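Local atomic coordinates of acetone carboxylase alpha subunit (Xanthobacter autotrophicus Py2, PDB entry 5M45), a protein that forms the alpha subunit of an acetone carboxylase and belongs to the hydantoinase B/oxoprolinase family, with manganese and magnesium ions bound in the model. Residues Q637-D642 with Y657-R662. Residues are numbered along the deposited sequence; the frame is centred on the assembly and turned at random.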
loop_
_atom_site.group_PDB
_atom_site.type_symbol
_atom_site.label_atom_id
_atom_site.label_comp_id
_atom_site.label_asym_id
_atom_site.label_seq_id
_atom_site.Cartn_x
_atom_site.Cartn_y
_atom_site.Cartn_z
ATOM N N GLN A 637 40.129 -34.123 23.499
ATOM C CA GLN A 637 39.403 -33.681 24.705
ATOM C C GLN A 637 38.294 -32.660 24.363
ATOM O O GLN A 637 37.269 -32.632 25.019
ATOM C CB GLN A 637 40.378 -33.130 25.769
ATOM C CG GLN A 637 39.753 -32.823 27.135
ATOM C CD GLN A 637 39.089 -34.054 27.740
ATOM O OE1 GLN A 637 39.697 -35.127 27.852
ATOM N NE2 GLN A 637 37.827 -33.931 28.094
ATOM N N ALA A 638 38.496 -31.847 23.329
ATOM C CA ALA A 638 37.481 -30.859 22.927
ATOM C C ALA A 638 36.226 -31.540 22.348
ATOM O O ALA A 638 35.116 -31.015 22.500
ATOM C CB ALA A 638 38.059 -29.840 21.928
ATOM N N VAL A 639 36.409 -32.700 21.704
ATOM C CA VAL A 639 35.302 -33.518 21.216
ATOM C C VAL A 639 34.538 -34.077 22.437
ATOM O O VAL A 639 33.315 -33.940 22.507
ATOM C CB VAL A 639 35.750 -34.628 20.233
ATOM C CG1 VAL A 639 34.559 -35.465 19.768
ATOM C CG2 VAL A 639 36.459 -34.035 19.017
ATOM N N ALA A 640 35.233 -34.665 23.410
ATOM C CA ALA A 640 34.564 -35.165 24.620
ATOM C C ALA A 640 33.799 -34.037 25.374
ATOM O O ALA A 640 32.629 -34.220 25.769
ATOM C CB ALA A 640 35.564 -35.837 25.547
ATOM N N ASP A 641 34.440 -32.876 25.528
ATOM C CA ASP A 641 33.793 -31.699 26.150
ATOM C C ASP A 641 32.517 -31.295 25.394
ATOM O O ASP A 641 31.502 -31.005 26.014
ATOM C CB ASP A 641 34.729 -30.472 26.196
ATOM C CG ASP A 641 35.952 -30.674 27.104
ATOM O OD1 ASP A 641 36.015 -31.636 27.900
ATOM O OD2 ASP A 641 36.907 -29.876 27.012
ATOM N N ASP A 642 32.583 -31.293 24.064
ATOM C CA ASP A 642 31.409 -30.979 23.218
ATOM C C ASP A 642 30.235 -31.953 23.417
ATOM O O ASP A 642 29.074 -31.513 23.468
ATOM C CB ASP A 642 31.784 -30.955 21.732
ATOM C CG ASP A 642 32.464 -29.676 21.294
ATOM O OD1 ASP A 642 32.469 -28.688 22.053
ATOM O OD2 ASP A 642 32.985 -29.643 20.135
ATOM N N TYR A 657 35.218 -36.925 13.533
ATOM C CA TYR A 657 36.473 -36.489 14.148
ATOM C C TYR A 657 37.478 -37.623 14.405
ATOM O O TYR A 657 38.642 -37.343 14.750
ATOM C CB TYR A 657 36.156 -35.783 15.477
ATOM C CG TYR A 657 35.269 -34.555 15.372
ATOM C CD1 TYR A 657 35.821 -33.313 15.033
ATOM C CD2 TYR A 657 33.923 -34.605 15.661
ATOM C CE1 TYR A 657 35.039 -32.183 14.954
ATOM C CE2 TYR A 657 33.137 -33.474 15.596
ATOM C CZ TYR A 657 33.687 -32.257 15.229
ATOM O OH TYR A 657 32.907 -31.117 15.135
ATOM N N GLY A 658 37.053 -38.873 14.241
ATOM C CA GLY A 658 37.908 -40.026 14.511
ATOM C C GLY A 658 38.244 -40.191 15.982
ATOM O O GLY A 658 39.284 -40.781 16.327
ATOM N N VAL A 659 37.381 -39.671 16.862
ATOM C CA VAL A 659 37.641 -39.730 18.305
ATOM C C VAL A 659 36.762 -40.806 18.946
ATOM O O VAL A 659 35.546 -40.858 18.710
ATOM C CB VAL A 659 37.424 -38.338 18.976
ATOM C CG1 VAL A 659 37.585 -38.416 20.493
ATOM C CG2 VAL A 659 38.382 -37.297 18.389
ATOM N N VAL A 660 37.399 -41.688 19.725
ATOM C CA VAL A 660 36.695 -42.722 20.480
ATOM C C VAL A 660 36.476 -42.221 21.904
ATOM O O VAL A 660 37.433 -41.944 22.626
ATOM C CB VAL A 660 37.483 -44.051 20.493
ATOM C CG1 VAL A 660 36.727 -45.124 21.293
ATOM C CG2 VAL A 660 37.748 -44.517 19.055
ATOM N N VAL A 661 35.214 -42.092 22.296
ATOM C CA VAL A 661 34.841 -41.747 23.685
ATOM C C VAL A 661 34.131 -42.883 24.378
ATOM O O VAL A 661 33.568 -43.740 23.712
ATOM C CB VAL A 661 33.968 -40.462 23.762
ATOM C CG1 VAL A 661 34.749 -39.268 23.224
ATOM C CG2 VAL A 661 32.654 -40.614 23.026
ATOM N N ARG A 662 34.209 -42.880 25.712
ATOM C CA ARG A 662 33.499 -43.818 26.589
ATOM C C ARG A 662 33.006 -43.140 27.847
ATOM O O ARG A 662 33.662 -42.290 28.404
ATOM C CB ARG A 662 34.378 -44.969 27.033
ATOM C CG ARG A 662 34.101 -46.221 26.185
ATOM C CD ARG A 662 34.746 -47.508 26.657
ATOM N NE ARG A 662 36.192 -47.435 26.806
ATOM C CZ ARG A 662 37.081 -47.462 25.813
ATOM N NH1 ARG A 662 38.352 -47.388 26.149
ATOM N NH2 ARG A 662 36.765 -47.528 24.507
#
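Val639 of helix 636-645 packs against Tyr657 and Val659, where the chain leaves helix 652-657 and runs on into the short antiparallel hairpin of strands 661-663 and 669-671. This is apolar packing of a helix on the connection between helix 652-657 and a β-hairpin, and on the hairpin's first strand; no hydrogen bond crosses it, and it buries 216 Å² in all. Gln637 starts out pointing away from 657-662, and its amide NE2 donates to Asp641 OD1 at 2.9 Å. That bond, one turn along, is fairly straight (164°), lies in the amide plane and meets the carboxylate from above its plane.

Val639 carries most of the contact, its CG2 shared between the Tyr657 ring and Val659 CG2. With CG1 anti to the backbone N (chi1 179°), CG2 lies over one face of the Tyr657 ring, 4.2 Å from the ring centroid and 26° off the normal, a CH-pi contact displaced toward the CG end. CG1 adds a contact to Val659 CB at 4.1 Å, and the two valines pass alongside each other in opposite directions. Gly658, with positive phi, ends the helical backbone between Tyr657 and Val659. Val659 also touches Thr676 and Arg680 of helix 673-690.

Ala640 extends the apolar seam to the strand, its CB 4.2 Å from Val661 CG1, and it also touches Val671 of the hairpin's second strand. Asp642, buried, forms salt bridges with Arg515 and Arg634, and Arg634 also touches the Tyr657 side chain. The shortest approach across the interface joins Val639 CG2 to Val659 CG2, 3.8 Å apart.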